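Local coordinates for protein beta 1-3 glucanase (Clostridium beijerinckii NCIMB 8052, PDB 5H4E) that probably hydrolyses beta-1,3-glucan chains, as a glucanase domain of glycoside hydrolase family 64, at residues V9-K14 with A139-T144. Residues are numbered along the deposited sequence; the frame is centred on the assembly and turned at random.
Sequences VTLQVK and AEMAWT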
loop_
_atom_site.group_PDB
_atom_site.type_symbol
_atom_site.label_atom_id
_atom_site.label_comp_id
_atom_site.label_asym_id
_atom_site.label_seq_id
_atom_site.Cartn_x
_atom_site.Cartn_y
_atom_site.Cartn_z
ATOM N N VAL A 9 18.816 -5.300 10.161
ATOM C CA VAL A 9 18.641 -5.574 8.736
ATOM C C VAL A 9 19.069 -4.327 7.969
ATOM O O VAL A 9 18.786 -3.202 8.383
ATOM C CB VAL A 9 17.180 -5.940 8.379
ATOM C CG1 VAL A 9 16.985 -5.987 6.863
ATOM C CG2 VAL A 9 16.790 -7.277 9.013
ATOM N N THR A 10 19.776 -4.515 6.868
ATOM C CA THR A 10 20.154 -3.375 6.048
ATOM C C THR A 10 19.206 -3.248 4.861
ATOM O O THR A 10 18.880 -4.239 4.203
ATOM C CB THR A 10 21.608 -3.501 5.554
ATOM O OG1 THR A 10 22.479 -3.593 6.686
ATOM C CG2 THR A 10 22.006 -2.299 4.696
ATOM N N LEU A 11 18.759 -2.021 4.611
ATOM C CA LEU A 11 17.988 -1.685 3.428
ATOM C C LEU A 11 18.849 -0.826 2.492
ATOM O O LEU A 11 19.159 0.319 2.802
ATOM C CB LEU A 11 16.711 -0.953 3.831
ATOM C CG LEU A 11 15.890 -1.650 4.920
ATOM C CD1 LEU A 11 14.735 -0.775 5.330
ATOM C CD2 LEU A 11 15.382 -3.023 4.455
ATOM N N GLN A 12 19.255 -1.391 1.360
ATOM C CA GLN A 12 20.167 -0.710 0.450
ATOM C C GLN A 12 19.399 -0.049 -0.686
ATOM O O GLN A 12 18.685 -0.729 -1.413
ATOM C CB GLN A 12 21.188 -1.702 -0.119
ATOM C CG GLN A 12 22.090 -1.129 -1.209
ATOM C CD GLN A 12 23.138 -0.189 -0.633
ATOM O OE1 GLN A 12 23.951 -0.587 0.207
ATOM N NE2 GLN A 12 23.099 1.067 -1.051
ATOM N N VAL A 13 19.533 1.272 -0.842
ATOM C CA VAL A 13 18.923 1.928 -2.001
ATOM C C VAL A 13 19.835 1.735 -3.208
ATOM O O VAL A 13 21.049 1.950 -3.120
ATOM C CB VAL A 13 18.670 3.447 -1.773
ATOM C CG1 VAL A 13 17.996 4.068 -3.004
ATOM C CG2 VAL A 13 17.795 3.674 -0.538
ATOM N N LYS A 14 19.255 1.294 -4.323
ATOM C CA LYS A 14 19.993 1.184 -5.578
ATOM C C LYS A 14 19.400 2.102 -6.648
ATOM O O LYS A 14 18.217 2.013 -6.981
ATOM C CB LYS A 14 20.009 -0.266 -6.070
ATOM C CG LYS A 14 20.798 -0.477 -7.343
ATOM C CD LYS A 14 22.295 -0.468 -7.094
ATOM C CE LYS A 14 23.049 -0.662 -8.405
ATOM N NZ LYS A 14 22.379 -1.704 -9.249
ATOM N N ALA A 139 8.404 2.209 0.504
ATOM C CA ALA A 139 8.341 0.786 0.837
ATOM C C ALA A 139 7.672 0.650 2.196
ATOM O O ALA A 139 7.895 1.480 3.091
ATOM C CB ALA A 139 9.736 0.175 0.855
ATOM N N GLU A 140 6.827 -0.366 2.362
ATOM C CA GLU A 140 6.212 -0.630 3.667
ATOM C C GLU A 140 6.903 -1.830 4.307
ATOM O O GLU A 140 7.247 -2.776 3.611
ATOM C CB GLU A 140 4.708 -0.882 3.514
ATOM C CG GLU A 140 3.983 0.341 2.948
ATOM C CD GLU A 140 2.514 0.110 2.670
ATOM O OE1 GLU A 140 2.128 -1.035 2.366
ATOM O OE2 GLU A 140 1.751 1.095 2.725
ATOM N N MET A 141 7.134 -1.793 5.618
ATOM C CA MET A 141 7.799 -2.940 6.242
ATOM C C MET A 141 7.521 -3.048 7.728
ATOM O O MET A 141 7.170 -2.070 8.386
ATOM C CB MET A 141 9.309 -2.879 6.019
ATOM C CG MET A 141 10.031 -2.000 6.989
ATOM S SD MET A 141 11.310 -1.098 6.115
ATOM C CE MET A 141 10.244 0.086 5.321
ATOM N N ALA A 142 7.648 -4.266 8.237
ATOM C CA ALA A 142 7.603 -4.499 9.676
ATOM C C ALA A 142 8.495 -5.688 9.983
ATOM O O ALA A 142 8.520 -6.667 9.233
ATOM C CB ALA A 142 6.188 -4.744 10.149
ATOM N N TRP A 143 9.250 -5.584 11.067
ATOM C CA TRP A 143 10.106 -6.669 11.492
ATOM C C TRP A 143 9.694 -6.994 12.915
ATOM O O TRP A 143 9.892 -6.187 13.824
ATOM C CB TRP A 143 11.575 -6.274 11.399
ATOM C CG TRP A 143 12.542 -7.370 11.739
ATOM C CD1 TRP A 143 12.289 -8.715 11.815
ATOM C CD2 TRP A 143 13.921 -7.200 12.061
ATOM N NE1 TRP A 143 13.439 -9.392 12.169
ATOM C CE2 TRP A 143 14.454 -8.480 12.326
ATOM C CE3 TRP A 143 14.758 -6.084 12.159
ATOM C CZ2 TRP A 143 15.789 -8.672 12.666
ATOM C CZ3 TRP A 143 16.075 -6.275 12.503
ATOM C CH2 TRP A 143 16.581 -7.559 12.757
ATOM N N THR A 144 9.089 -8.164 13.091
ATOM C CA THR A 144 8.520 -8.542 14.376
ATOM C C THR A 144 9.108 -9.848 14.865
ATOM O O THR A 144 10.058 -10.369 14.280
ATOM C CB THR A 144 7.002 -8.693 14.281
ATOM O OG1 THR A 144 6.699 -9.807 13.433
ATOM C CG2 THR A 144 6.378 -7.428 13.688
#
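The side chain of Val9 meets Trp143 through one methyl group: CG2 sits over one face of the indole, 3.7 Å from the centroid of the six-membered ring and 13° off its normal, a CH-pi contact displaced slightly toward the rim. With CG1 anti to the backbone N (chi1 170°), CG2 lies beside that nitrogen, and Val9 N itself comes within 3.7 Å of Trp143 CZ3. Leu148, on the neighbouring strand 147-151, touches both residues, and Lys91 makes a cation-pi contact with the indole.

Two residues on, Leu11 again points toward the other strand and sets its CD1 methyl 3.5 Å from SD of Met141. The methionine chain leaves its backbone between N and the carbonyl carbon (chi1 83°) and bends at chi2 and chi3, which brings the sulfur rather than the terminal methyl to the leucine. Ile150 packs against Met141.

The example illustrates how two beta-sheets face each other: strand 9-16 pairs with strands 86-92 and 366-374, strand 136-144 with 95-101 and 147-151, and alternate residues Val9/Leu11 and Met141/Trp143 point across. No hydrogen bond links segments 9-14 and 139-144; their contact rests on dispersion, one methyl over the polarisable indole face and another against a thioether sulfur.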